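Local atomic coordinates of CysQ, sulfite synthesis pathway protein (Bacteroides thetaiotaomicron VPI-5482, PDB entry 3B8B), a protein that probably hydrolyses adenosine 3',5'-bisphosphate to AMP and phosphate with the help of magnesium, as a CysQ member of the inositol monophosphatase superfamily. Residues Ile103-Asp108 / Glu246-Ala251; Thr121-Leu126 / Gly222-Ile227; Ser58-Ala63 / Glu112-Asn117; Leu32-Lys37 / Glu69-Ile74; Asp187-Val192 / Lys211-Val216. All blocks are in the same frame, centred on the assembly; numbering follows the deposited sequence.

Contact 1. Residues Ile103-Asp108 / Glu246-Ala251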
# COMPACT_ATOMS: atom_id res chain seq x y z
N ILE A 103 -3.77 8.79 5.19
CA ILE A 103 -4.28 8.61 3.83
C ILE A 103 -4.49 7.11 3.63
O ILE A 103 -3.53 6.30 3.72
CB ILE A 103 -3.36 9.20 2.75
CG1 ILE A 103 -3.08 10.67 3.04
CG2 ILE A 103 -4.02 9.05 1.36
CD1 ILE A 103 -2.31 11.41 1.94
N VAL A 104 -5.75 6.75 3.38
CA VAL A 104 -6.21 5.35 3.49
C VAL A 104 -6.99 4.87 2.28
O VAL A 104 -7.85 5.58 1.78
CB VAL A 104 -7.14 5.23 4.72
CG1 VAL A 104 -7.79 3.84 4.80
CG2 VAL A 104 -6.34 5.56 6.01
N ASP A 105 -6.68 3.67 1.81
CA ASP A 105 -7.59 2.94 0.93
C ASP A 105 -7.92 1.63 1.62
O ASP A 105 -7.07 0.75 1.72
CB ASP A 105 -7.04 2.68 -0.47
CG ASP A 105 -8.10 2.09 -1.41
OD1 ASP A 105 -9.21 1.75 -0.95
OD2 ASP A 105 -7.82 2.01 -2.65
N PRO A 106 -9.15 1.52 2.11
CA PRO A 106 -9.51 0.30 2.86
C PRO A 106 -9.45 -0.98 2.04
O PRO A 106 -9.26 -2.06 2.60
CB PRO A 106 -10.96 0.58 3.31
CG PRO A 106 -11.08 2.07 3.26
CD PRO A 106 -10.26 2.48 2.08
N LEU A 107 -9.60 -0.88 0.72
CA LEU A 107 -9.63 -2.08 -0.13
C LEU A 107 -9.24 -1.64 -1.54
O LEU A 107 -10.09 -1.18 -2.34
CB LEU A 107 -11.00 -2.73 -0.11
CG LEU A 107 -11.12 -4.15 -0.69
CD1 LEU A 107 -12.56 -4.68 -0.52
CD2 LEU A 107 -10.64 -4.25 -2.11
N ASP A 108 -7.95 -1.78 -1.84
CA ASP A 108 -7.43 -1.52 -3.19
C ASP A 108 -7.36 -2.82 -3.99
O ASP A 108 -6.93 -3.86 -3.48
CB ASP A 108 -6.05 -0.90 -3.19
CG ASP A 108 -5.60 -0.51 -4.60
OD1 ASP A 108 -6.38 0.15 -5.32
OD2 ASP A 108 -4.52 -0.97 -5.00
N GLU A 246 -3.69 8.93 -4.61
CA GLU A 246 -2.73 9.04 -3.49
C GLU A 246 -2.83 7.90 -2.48
O GLU A 246 -1.83 7.40 -2.00
CB GLU A 246 -2.90 10.34 -2.74
CG GLU A 246 -2.39 11.58 -3.48
CD GLU A 246 -2.40 12.82 -2.61
OE1 GLU A 246 -2.45 12.68 -1.35
OE2 GLU A 246 -2.32 13.94 -3.16
N TRP A 247 -4.06 7.54 -2.14
CA TRP A 247 -4.30 6.50 -1.14
C TRP A 247 -3.85 5.11 -1.56
O TRP A 247 -3.70 4.23 -0.72
CB TRP A 247 -5.76 6.48 -0.67
CG TRP A 247 -6.80 6.61 -1.69
CD1 TRP A 247 -7.10 5.75 -2.72
CD2 TRP A 247 -7.73 7.68 -1.78
NE1 TRP A 247 -8.17 6.25 -3.45
CE2 TRP A 247 -8.57 7.42 -2.88
CE3 TRP A 247 -7.95 8.83 -1.01
CZ2 TRP A 247 -9.60 8.29 -3.24
CZ3 TRP A 247 -8.97 9.69 -1.38
CH2 TRP A 247 -9.77 9.42 -2.48
N ASP A 248 -3.62 4.89 -2.86
CA ASP A 248 -3.10 3.61 -3.29
C ASP A 248 -1.59 3.50 -3.33
O ASP A 248 -1.06 2.41 -3.50
CB ASP A 248 -3.77 3.20 -4.57
CG ASP A 248 -5.25 2.97 -4.34
OD1 ASP A 248 -5.60 2.42 -3.25
OD2 ASP A 248 -6.05 3.40 -5.17
N THR A 249 -0.91 4.64 -3.22
CA THR A 249 0.54 4.63 -3.20
C THR A 249 1.17 5.02 -1.86
O THR A 249 2.31 4.64 -1.60
CB THR A 249 1.15 5.54 -4.29
OG1 THR A 249 0.76 6.89 -4.11
CG2 THR A 249 0.73 5.04 -5.72
N ALA A 250 0.48 5.81 -1.04
CA ALA A 250 1.11 6.42 0.11
C ALA A 250 1.72 5.38 1.06
O ALA A 250 2.87 5.51 1.48
CB ALA A 250 0.09 7.34 0.85
N ALA A 251 0.95 4.35 1.39
CA ALA A 251 1.44 3.35 2.32
C ALA A 251 2.68 2.64 1.77
O ALA A 251 3.70 2.52 2.46
CB ALA A 251 0.32 2.34 2.68
O HOH W 1 -2.16 4.62 1.62
O HOH W 2 -8.32 2.00 -5.28
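Ile103 and Trp247 make the apolar part of the contact: CG2 of Ile103 packs 3.7 Å from CB of Trp247, and the side chain of Ile103 also meets the methyl group of Ala250. Further along the strand, Val104 O approaches CB of Trp247 to 3.3 Å. Trp247 CG sits between its own backbone N and carbonyl carbon (chi1 44°), which brings the indole beside CB of Asp105; the carboxylate of Asp105 and the indole are steeply inclined, their planes 71° apart.

One backbone link runs through water 1, which donates to Ile103 O and to Trp247 O (2.8 Å from the latter) and accepts from Ala251 N. The two segments carry the D-P-L-D and W-D-x-A-A signatures of the inositol monophosphatase superfamily, and Asp105, Asp108 and Asp248 are among the predicted magnesium ligands, with Glu85 and Leu107.

The polar part is accordingly a cluster of acids. The carboxylates of Asp108 and Asp248 are stacked with planes 29° apart, and water 2 lies 2.7 Å from both Asp108 OD1 and Asp248 OD2. Asp108 OD2 is hydrogen-bonded to Ser223 OG; an alanine in place of Asp108 would probably leave that hydroxyl and water 2 each short of a partner. Asp105 OD1 accepts from Leu107 N at 3.1 Å, an Asx turn in which the donor stands above the carboxylate plane.

Contact 2. Residues Thr121-Leu126 / Gly222-Ile227. With SO4 (sulfate ion), chain B.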
# COMPACT_ATOMS: atom_id res chain seq x y z
N THR A 121 -5.58 -5.38 -1.31
CA THR A 121 -4.84 -4.93 -0.14
C THR A 121 -5.62 -3.87 0.65
O THR A 121 -6.48 -3.16 0.11
CB THR A 121 -3.50 -4.27 -0.54
OG1 THR A 121 -3.78 -3.15 -1.41
CG2 THR A 121 -2.55 -5.26 -1.26
N VAL A 122 -5.26 -3.76 1.92
CA VAL A 122 -5.62 -2.63 2.77
C VAL A 122 -4.39 -1.73 2.85
O VAL A 122 -3.27 -2.23 3.03
CB VAL A 122 -6.00 -3.11 4.19
CG1 VAL A 122 -6.48 -1.93 5.05
CG2 VAL A 122 -7.08 -4.22 4.15
N ASN A 123 -4.59 -0.41 2.71
CA ASN A 123 -3.49 0.56 2.63
C ASN A 123 -3.71 1.72 3.61
O ASN A 123 -4.73 2.41 3.51
CB ASN A 123 -3.32 1.14 1.22
CG ASN A 123 -3.04 0.07 0.20
OD1 ASN A 123 -1.90 -0.16 -0.14
ND2 ASN A 123 -4.11 -0.63 -0.24
N ILE A 124 -2.80 1.87 4.56
CA ILE A 124 -2.85 2.97 5.57
C ILE A 124 -1.48 3.66 5.66
O ILE A 124 -0.47 3.00 5.91
CB ILE A 124 -3.27 2.46 6.95
CG1 ILE A 124 -4.68 1.84 6.89
CG2 ILE A 124 -3.24 3.62 7.97
CD1 ILE A 124 -5.07 1.17 8.22
N ALA A 125 -1.45 4.97 5.39
CA ALA A 125 -0.25 5.77 5.49
C ALA A 125 -0.47 6.94 6.43
O ALA A 125 -1.57 7.55 6.41
CB ALA A 125 0.14 6.32 4.10
N LEU A 126 0.57 7.29 7.16
CA LEU A 126 0.65 8.59 7.85
C LEU A 126 1.55 9.45 6.98
O LEU A 126 2.69 9.07 6.67
CB LEU A 126 1.23 8.49 9.26
CG LEU A 126 1.02 9.76 10.10
CD1 LEU A 126 -0.46 9.99 10.37
CD2 LEU A 126 1.85 9.65 11.38
N GLY A 222 -0.88 -8.12 -7.79
CA GLY A 222 -1.99 -7.22 -7.60
C GLY A 222 -1.67 -5.99 -6.73
O GLY A 222 -0.85 -6.05 -5.81
N SER A 223 -2.37 -4.90 -7.04
CA SER A 223 -2.50 -3.76 -6.11
C SER A 223 -1.11 -3.24 -5.72
O SER A 223 -0.15 -3.24 -6.51
CB SER A 223 -3.39 -4.20 -4.93
OG SER A 223 -3.58 -3.17 -3.98
N SER A 224 -1.01 -2.76 -4.50
CA SER A 224 0.22 -2.17 -3.99
C SER A 224 1.30 -3.17 -3.62
O SER A 224 2.40 -2.79 -3.20
CB SER A 224 -0.11 -1.28 -2.81
OG SER A 224 -0.80 -2.07 -1.85
N ILE A 225 1.03 -4.47 -3.76
CA ILE A 225 2.07 -5.47 -3.58
C ILE A 225 3.22 -5.15 -4.56
O ILE A 225 4.37 -5.45 -4.30
CB ILE A 225 1.54 -6.90 -3.81
CG1 ILE A 225 0.35 -7.19 -2.89
CG2 ILE A 225 2.66 -7.91 -3.62
CD1 ILE A 225 -0.34 -8.53 -3.15
N LYS A 226 2.87 -4.54 -5.69
CA LYS A 226 3.91 -4.19 -6.69
C LYS A 226 4.95 -3.24 -6.11
O LYS A 226 6.14 -3.34 -6.43
CB LYS A 226 3.27 -3.62 -7.94
CG LYS A 226 2.45 -4.68 -8.70
CD LYS A 226 1.91 -4.23 -10.04
CE LYS A 226 0.75 -3.30 -9.90
NZ LYS A 226 -0.44 -3.92 -9.23
N ILE A 227 4.52 -2.34 -5.24
CA ILE A 227 5.45 -1.42 -4.58
C ILE A 227 6.27 -2.21 -3.56
O ILE A 227 7.50 -2.05 -3.45
CB ILE A 227 4.70 -0.25 -3.89
CG1 ILE A 227 3.85 0.58 -4.89
CG2 ILE A 227 5.75 0.64 -3.15
CD1 ILE A 227 2.92 1.58 -4.21
S SO4 B . -3.61 -2.36 -9.77
O1 SO4 B . -2.49 -1.62 -9.18
O2 SO4 B . -4.65 -2.48 -8.74
O3 SO4 B . -4.17 -1.56 -10.87
O4 SO4 B . -3.26 -3.63 -10.31
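Thr121, at the start of a strand, faces Ser223 with their CA atoms 6.5 Å apart, the latter in a type II' turn from Gly222 to Ile225 that leads into a helix. The amide of Asn123 ties the cluster together. Its OD1 accepts from Ser224 OG at 2.8 Å, in the carbonyl plane and on a lone pair, while its ND2 donates back to Thr121 OG1 (156° at the hydrogen), which together fix the rotation of the amide. Thr121 OG1 also lies 2.6 Å from Ser223 OG, and three hydroxyls and one amide thus form a compact polar cluster. Beside it, Thr121 CG2 rests on Ile225 CG1 at 3.8 Å. Lys226 curls back, bent at chi3 (-74°) and chi4 (-64°), and its NZ donates to Ser223 O and to a sulfate, probably from the crystallisation liquor, that Ser194 and Arg240 also hold. Thr121 and Asn123 pair through their backbones with Asp108 and Asp105 of strand 100-108, while Ile137 of strand 131-139 flanks the cluster and Val139 packs on Ile225.

Contact 3. Residues Ser58-Ala63 / Glu112-Asn117. With SO4 (sulfate ion), chain F.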
# COMPACT_ATOMS: atom_id res chain seq x y z
N SER A 58 -23.33 -5.09 -3.47
CA SER A 58 -22.29 -5.93 -4.00
C SER A 58 -21.32 -6.27 -2.87
O SER A 58 -21.12 -5.46 -1.94
CB SER A 58 -21.56 -5.28 -5.19
OG SER A 58 -20.58 -4.34 -4.79
N PRO A 59 -20.76 -7.49 -2.90
CA PRO A 59 -19.67 -7.86 -1.99
C PRO A 59 -18.58 -6.80 -1.89
O PRO A 59 -18.09 -6.53 -0.79
CB PRO A 59 -19.12 -9.13 -2.62
CG PRO A 59 -20.29 -9.75 -3.29
CD PRO A 59 -21.14 -8.61 -3.78
N LEU A 60 -18.20 -6.20 -3.02
CA LEU A 60 -17.15 -5.20 -3.01
C LEU A 60 -17.57 -3.97 -2.19
O LEU A 60 -16.83 -3.49 -1.35
CB LEU A 60 -16.76 -4.78 -4.43
CG LEU A 60 -15.68 -3.69 -4.49
CD1 LEU A 60 -14.30 -4.16 -3.93
CD2 LEU A 60 -15.54 -3.14 -5.90
N THR A 61 -18.76 -3.46 -2.48
CA THR A 61 -19.24 -2.27 -1.81
C THR A 61 -19.32 -2.48 -0.31
O THR A 61 -18.86 -1.63 0.47
CB THR A 61 -20.61 -1.86 -2.42
OG1 THR A 61 -20.38 -1.52 -3.79
CG2 THR A 61 -21.21 -0.67 -1.66
N ILE A 62 -19.86 -3.62 0.10
CA ILE A 62 -20.02 -3.95 1.50
C ILE A 62 -18.65 -4.12 2.17
O ILE A 62 -18.40 -3.57 3.23
CB ILE A 62 -20.89 -5.21 1.69
CG1 ILE A 62 -22.32 -4.98 1.15
CG2 ILE A 62 -20.98 -5.61 3.15
CD1 ILE A 62 -23.14 -6.26 1.05
N ALA A 63 -17.75 -4.86 1.53
CA ALA A 63 -16.42 -5.06 2.09
C ALA A 63 -15.67 -3.74 2.26
O ALA A 63 -15.01 -3.54 3.29
CB ALA A 63 -15.59 -6.01 1.18
N GLU A 112 -9.09 -7.54 -8.52
CA GLU A 112 -8.53 -8.67 -7.73
C GLU A 112 -9.58 -9.25 -6.81
O GLU A 112 -9.68 -10.45 -6.59
CB GLU A 112 -7.31 -8.21 -6.91
CG GLU A 112 -6.07 -7.90 -7.73
CD GLU A 112 -5.39 -9.14 -8.31
OE1 GLU A 112 -5.48 -10.22 -7.68
OE2 GLU A 112 -4.76 -9.02 -9.40
N PHE A 113 -10.41 -8.37 -6.24
CA PHE A 113 -11.45 -8.80 -5.35
C PHE A 113 -12.64 -9.43 -6.09
O PHE A 113 -13.05 -10.56 -5.81
CB PHE A 113 -11.93 -7.60 -4.49
CG PHE A 113 -12.93 -7.97 -3.46
CD1 PHE A 113 -12.52 -8.36 -2.20
CD2 PHE A 113 -14.30 -7.94 -3.75
CE1 PHE A 113 -13.43 -8.71 -1.24
CE2 PHE A 113 -15.22 -8.31 -2.80
CZ PHE A 113 -14.79 -8.69 -1.54
N ILE A 114 -13.21 -8.67 -7.03
CA ILE A 114 -14.44 -9.14 -7.67
C ILE A 114 -14.20 -10.34 -8.59
O ILE A 114 -15.07 -11.20 -8.65
CB ILE A 114 -15.24 -8.02 -8.39
CG1 ILE A 114 -14.49 -7.49 -9.61
CG2 ILE A 114 -15.58 -6.92 -7.38
CD1 ILE A 114 -15.22 -6.40 -10.36
N LYS A 115 -13.04 -10.42 -9.24
CA LYS A 115 -12.70 -11.58 -10.05
C LYS A 115 -12.03 -12.69 -9.24
O LYS A 115 -11.69 -13.74 -9.78
CB LYS A 115 -11.79 -11.16 -11.19
CG LYS A 115 -12.42 -10.09 -12.08
CD LYS A 115 -11.38 -9.42 -12.92
CE LYS A 115 -12.01 -8.39 -13.86
NZ LYS A 115 -11.18 -8.13 -15.06
N ARG A 116 -11.86 -12.48 -7.93
CA ARG A 116 -11.34 -13.50 -7.03
C ARG A 116 -9.95 -14.00 -7.43
O ARG A 116 -9.65 -15.19 -7.33
CB ARG A 116 -12.34 -14.64 -6.88
CG ARG A 116 -13.72 -14.12 -6.37
CD ARG A 116 -14.69 -15.22 -6.11
NE ARG A 116 -14.27 -16.16 -5.09
CZ ARG A 116 -14.21 -15.89 -3.80
NH1 ARG A 116 -14.52 -14.68 -3.34
NH2 ARG A 116 -13.81 -16.82 -2.95
N ASN A 117 -9.10 -13.07 -7.86
CA ASN A 117 -7.68 -13.34 -8.07
C ASN A 117 -6.82 -13.16 -6.80
O ASN A 117 -5.69 -13.64 -6.75
CB ASN A 117 -7.17 -12.52 -9.24
CG ASN A 117 -7.82 -12.95 -10.55
OD1 ASN A 117 -8.01 -14.15 -10.76
ND2 ASN A 117 -8.14 -11.98 -11.43
S SO4 F . -8.63 -5.91 -17.36
O1 SO4 F . -9.85 -6.24 -16.61
O2 SO4 F . -8.95 -5.75 -18.78
O3 SO4 F . -8.08 -4.66 -16.86
O4 SO4 F . -7.66 -7.00 -17.22
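Phe113 reaches across to helix 59-75 and carries most of the contact. Its CG stands anti to the backbone N (chi1 -175°), which extends the ring out from helix 110-114 toward the first turn of the other helix. There Phe113 CE2 comes within 3.7 Å of Leu60 N, Phe113 CZ lies 3.9 Å from Ala63 CB, and Pro59 CB meets the ring at its edge, in plane. Leu60 has the same extended first torsion (178°), which brings its CD1 obliquely across to Phe113 CD2 at 3.8 Å. Leu60 CB also meets CG2 of Ile114, in one of that residue's two conformers, at 3.8 Å. Nothing polar joins the segments. With an alanine at Phe113, Leu60 and Ala63 would probably lose their shared apolar partner and a gap would open between the two helices.

Helix 110-114 ends in a Schellman motif, with Arg116 at positive phi, while Ser58 occupies the N-cap position of helix 59-75. Around the ring of Phe113, Phe120 packs edge-to-face, and Tyr42 and Phe49 meet it at inclined angles. Ile38 and Ile41 of helix 20-43 and Leu107 of strand 100-108 complete this hydrophobic junction between the two helices and the sheet.

Contact 4. Residues Leu32-Lys37 / Glu69-Ile74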
# COMPACT_ATOMS: atom_id res chain seq x y z
N LEU A 32 -5.31 -4.88 10.03
CA LEU A 32 -5.70 -6.27 10.30
C LEU A 32 -7.20 -6.40 10.55
O LEU A 32 -7.84 -7.35 10.10
CB LEU A 32 -4.91 -6.81 11.49
CG LEU A 32 -3.40 -6.91 11.26
CD1 LEU A 32 -2.63 -7.23 12.58
CD2 LEU A 32 -3.05 -7.96 10.18
N LYS A 33 -7.76 -5.46 11.30
CA LYS A 33 -9.19 -5.46 11.54
C LYS A 33 -9.96 -5.33 10.21
O LYS A 33 -10.97 -6.05 9.99
CB LYS A 33 -9.57 -4.32 12.50
CG LYS A 33 -9.00 -4.46 13.94
CD LYS A 33 -9.84 -5.25 14.86
CE LYS A 33 -9.22 -5.32 16.29
NZ LYS A 33 -8.97 -4.01 17.05
N ALA A 34 -9.53 -4.42 9.34
CA ALA A 34 -10.14 -4.26 8.02
C ALA A 34 -10.03 -5.57 7.24
O ALA A 34 -10.99 -6.02 6.59
CB ALA A 34 -9.49 -3.10 7.24
N GLY A 35 -8.86 -6.16 7.29
CA GLY A 35 -8.59 -7.42 6.62
C GLY A 35 -9.59 -8.50 6.99
O GLY A 35 -10.10 -9.21 6.13
N GLU A 36 -9.88 -8.63 8.28
CA GLU A 36 -10.86 -9.58 8.80
C GLU A 36 -12.25 -9.36 8.17
O GLU A 36 -12.92 -10.31 7.76
CB GLU A 36 -10.91 -9.44 10.33
CG GLU A 36 -11.92 -10.26 11.08
CD GLU A 36 -11.74 -10.15 12.61
OE1 GLU A 36 -10.90 -9.34 13.08
OE2 GLU A 36 -12.44 -10.88 13.33
N LYS A 37 -12.68 -8.10 8.14
CA LYS A 37 -13.98 -7.76 7.59
C LYS A 37 -14.05 -8.13 6.11
O LYS A 37 -15.05 -8.67 5.64
CB LYS A 37 -14.32 -6.28 7.76
CG LYS A 37 -14.40 -5.80 9.22
CD LYS A 37 -15.45 -6.55 10.01
CE LYS A 37 -15.60 -5.99 11.42
NZ LYS A 37 -16.88 -6.51 11.98
N GLU A 69 -15.00 1.30 8.03
CA GLU A 69 -15.54 1.48 9.37
C GLU A 69 -14.58 0.93 10.43
O GLU A 69 -14.37 1.58 11.46
CB GLU A 69 -16.91 0.80 9.46
CG GLU A 69 -17.98 1.60 8.71
CD GLU A 69 -19.33 0.88 8.59
OE1 GLU A 69 -19.43 -0.31 9.03
OE2 GLU A 69 -20.29 1.51 8.04
N ALA A 70 -13.99 -0.24 10.16
CA ALA A 70 -13.03 -0.87 11.07
C ALA A 70 -11.80 0.01 11.25
O ALA A 70 -11.27 0.17 12.36
CB ALA A 70 -12.62 -2.27 10.56
N ILE A 71 -11.35 0.58 10.15
CA ILE A 71 -10.14 1.40 10.18
C ILE A 71 -10.40 2.70 10.94
O ILE A 71 -9.62 3.03 11.83
CB ILE A 71 -9.65 1.71 8.76
CG1 ILE A 71 -9.14 0.42 8.10
CG2 ILE A 71 -8.58 2.81 8.78
CD1 ILE A 71 -8.95 0.55 6.56
N VAL A 72 -11.46 3.43 10.60
CA VAL A 72 -11.68 4.74 11.22
C VAL A 72 -12.06 4.60 12.70
O VAL A 72 -11.79 5.51 13.50
CB VAL A 72 -12.62 5.68 10.43
CG1 VAL A 72 -12.07 5.90 9.01
CG2 VAL A 72 -14.07 5.18 10.44
N ALA A 73 -12.64 3.47 13.10
CA ALA A 73 -12.94 3.24 14.51
C ALA A 73 -11.66 3.39 15.33
O ALA A 73 -11.70 3.88 16.46
CB ALA A 73 -13.58 1.86 14.76
N ILE A 74 -10.53 3.00 14.75
CA ILE A 74 -9.22 3.16 15.39
C ILE A 74 -8.58 4.51 15.04
O ILE A 74 -8.22 5.25 15.96
CB ILE A 74 -8.28 1.96 15.04
CG1 ILE A 74 -8.85 0.66 15.64
CG2 ILE A 74 -6.83 2.22 15.49
CD1 ILE A 74 -8.24 -0.60 15.08
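Lys33 NZ, held in a salt bridge by Asp29 OD1 one turn earlier in its own helix, lies 4.0 Å from Ile74 CD1 across the contact. The two segments belong to the pair of long antiparallel helices that lies against the central sheet in the inositol monophosphatase fold; their axes approach to 8.2 Å, with N-to-C directions 157° apart. Such closeness rests on small residues. The methyl group of Ala70 points at the opposing backbone, its CB 4.0 Å from Ala34 N, and Lys33 CB and Lys37 CG pack on that Ala70 CB, each at 4.2 Å. Lys33 bends at chi2 (-87°), which lays its chain across Ile74 at about a right angle and leaves the ammonium at the outer margin. No hydrogen bond connects the segments. On the inner side Ala34 and Ile71 pack on the sheet, where both touch Val122 and Ile71 also meets Val104 and Pro106. Here Ala34 CB fits against the Ile71 side chain, 3.6 Å from CG1 and 3.8 Å from CD1.

Contact 5. Residues Asp187-Val192 / Lys211-Val216. With SO4 (sulfate ion), chain C.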
# COMPACT_ATOMS: atom_id res chain seq x y z
N ASP A 187 21.39 -11.85 -10.54
CA ASP A 187 22.18 -11.10 -11.47
C ASP A 187 21.29 -10.62 -12.56
O ASP A 187 21.79 -10.13 -13.57
CB ASP A 187 23.34 -11.95 -12.02
CG ASP A 187 22.86 -13.11 -12.86
OD1 ASP A 187 21.62 -13.34 -12.91
OD2 ASP A 187 23.73 -13.80 -13.45
N HIS A 188 19.96 -10.74 -12.38
CA HIS A 188 19.12 -10.34 -13.47
C HIS A 188 18.17 -9.24 -13.05
O HIS A 188 17.91 -9.06 -11.87
CB HIS A 188 18.44 -11.55 -14.12
CG HIS A 188 17.23 -12.04 -13.41
ND1 HIS A 188 17.29 -12.90 -12.33
CD2 HIS A 188 15.92 -11.87 -13.68
CE1 HIS A 188 16.06 -13.20 -11.94
NE2 HIS A 188 15.21 -12.59 -12.75
N PHE A 189 17.71 -8.51 -14.05
CA PHE A 189 16.87 -7.34 -13.87
C PHE A 189 15.41 -7.76 -13.89
O PHE A 189 14.98 -8.47 -14.80
CB PHE A 189 17.11 -6.37 -15.01
CG PHE A 189 16.40 -5.08 -14.85
CD1 PHE A 189 16.96 -4.06 -14.08
CD2 PHE A 189 15.16 -4.86 -15.46
CE1 PHE A 189 16.30 -2.85 -13.93
CE2 PHE A 189 14.50 -3.64 -15.29
CZ PHE A 189 15.07 -2.65 -14.51
N ILE A 190 14.65 -7.29 -12.92
CA ILE A 190 13.23 -7.63 -12.85
C ILE A 190 12.36 -6.38 -12.81
O ILE A 190 12.57 -5.50 -11.98
CB ILE A 190 12.90 -8.49 -11.61
CG1 ILE A 190 13.69 -9.80 -11.65
CG2 ILE A 190 11.36 -8.75 -11.45
CD1 ILE A 190 13.53 -10.64 -10.40
N ALA A 191 11.35 -6.33 -13.68
CA ALA A 191 10.34 -5.31 -13.65
C ALA A 191 9.01 -5.93 -13.27
O ALA A 191 8.75 -7.10 -13.57
CB ALA A 191 10.22 -4.59 -15.03
N VAL A 192 8.15 -5.19 -12.57
CA VAL A 192 6.83 -5.73 -12.20
C VAL A 192 5.72 -4.88 -12.81
O VAL A 192 5.80 -3.66 -12.87
CB VAL A 192 6.68 -5.89 -10.65
CG1 VAL A 192 6.81 -4.53 -9.95
CG2 VAL A 192 5.35 -6.61 -10.28
N LYS A 211 14.69 -3.73 -23.87
CA LYS A 211 15.78 -3.48 -24.81
C LYS A 211 17.09 -3.12 -24.07
O LYS A 211 18.17 -3.51 -24.52
CB LYS A 211 15.39 -2.36 -25.78
CG LYS A 211 16.33 -2.23 -26.94
CD LYS A 211 16.05 -1.00 -27.80
CE LYS A 211 17.18 -0.80 -28.83
NZ LYS A 211 17.82 -2.11 -29.26
N LYS A 212 16.99 -2.39 -22.98
CA LYS A 212 18.15 -1.90 -22.23
C LYS A 212 18.82 -3.01 -21.42
O LYS A 212 20.05 -3.05 -21.31
CB LYS A 212 17.74 -0.76 -21.30
CG LYS A 212 18.84 -0.26 -20.34
CD LYS A 212 18.31 0.80 -19.38
CE LYS A 212 19.44 1.45 -18.56
NZ LYS A 212 20.41 2.19 -19.42
N HIS A 213 18.02 -3.94 -20.90
CA HIS A 213 18.53 -4.97 -19.99
C HIS A 213 18.54 -6.33 -20.63
O HIS A 213 17.49 -6.91 -20.92
CB HIS A 213 17.64 -5.00 -18.75
CG HIS A 213 17.74 -3.76 -17.93
ND1 HIS A 213 18.76 -3.54 -17.04
CD2 HIS A 213 16.98 -2.64 -17.92
CE1 HIS A 213 18.61 -2.35 -16.49
NE2 HIS A 213 17.53 -1.78 -17.00
N GLY A 214 19.74 -6.90 -20.78
CA GLY A 214 19.89 -8.16 -21.48
C GLY A 214 19.24 -9.34 -20.78
O GLY A 214 18.82 -10.30 -21.45
N ASN A 215 19.21 -9.32 -19.46
CA ASN A 215 18.79 -10.48 -18.67
C ASN A 215 17.48 -10.17 -17.96
O ASN A 215 17.32 -10.38 -16.75
CB ASN A 215 19.89 -10.82 -17.66
CG ASN A 215 19.95 -12.30 -17.29
OD1 ASN A 215 20.84 -12.74 -16.53
ND2 ASN A 215 19.05 -13.09 -17.85
N VAL A 216 16.49 -9.73 -18.72
CA VAL A 216 15.28 -9.19 -18.14
C VAL A 216 14.20 -10.25 -17.87
O VAL A 216 14.01 -11.18 -18.67
CB VAL A 216 14.73 -8.08 -19.06
CG1 VAL A 216 14.40 -8.64 -20.47
CG2 VAL A 216 13.52 -7.37 -18.40
S SO4 C . 20.56 -7.17 -16.84
O1 SO4 C . 20.73 -7.86 -15.55
O2 SO4 C . 19.30 -7.58 -17.44
O3 SO4 C . 20.58 -5.70 -16.60
O4 SO4 C . 21.65 -7.56 -17.73
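Phe189 and His213 lie face to face, their ring centroids 3.5 Å apart and their planes only 8° from parallel. The stack closes one end of a beta-alpha-beta unit, joining the start of strand 189-193 to the turn between helix 200-212 and strand 216-220. Phe189 CG is anti to the backbone N (chi1 -174°), which sets its ring against the imidazole. The latter is sandwiched, since CG of Lys212 lies over its opposite face. At the imidazole edge, His213 ND1 donates to O3 of a sulfate, probably from the crystallisation liquor, at 2.9 Å in a nearly straight bond (165°), which would help fix the ring's rotation. Asn215 N donates to O2 of the same ion at 2.7 Å. His188 turns its ring differently: Asn215 O approaches near the ring plane, 3.1 Å from His188 CB, while NE2 is hydrogen-bonded to Glu217. The amide carbon CG of Asn215 lies 3.6 Å from His188 CB. Phe189 N gives Asn215 O a weak bond at 3.3 Å. Val216 CG2 meets the Phe189 ring at its edge, and Val216 CA makes a CA-H...O contact with Phe189 O at 3.4 Å.

Contacts 1 and 2 form the core, their centres about 6 Å apart on the neighbouring strands 100-108 and 121-128, and they meet where Asp108 binds Ser223 and Thr121. Both are rich in polar groups: acids and waters in contact 1, hydroxyls and an amide in contact 2. Contacts 3 and 4, the first buried though far from the centre and the second partly buried, share helix 59-75 without touching each other and are mainly apolar, one centred on an aromatic ring and the other on alanines; each packs against contact 1, through Leu107 or through Val104 and Pro106. Contact 5 is a surface contact, its centre about 39 Å from that of contact 4, and is built on ring stacking, with a bound sulfate beside it.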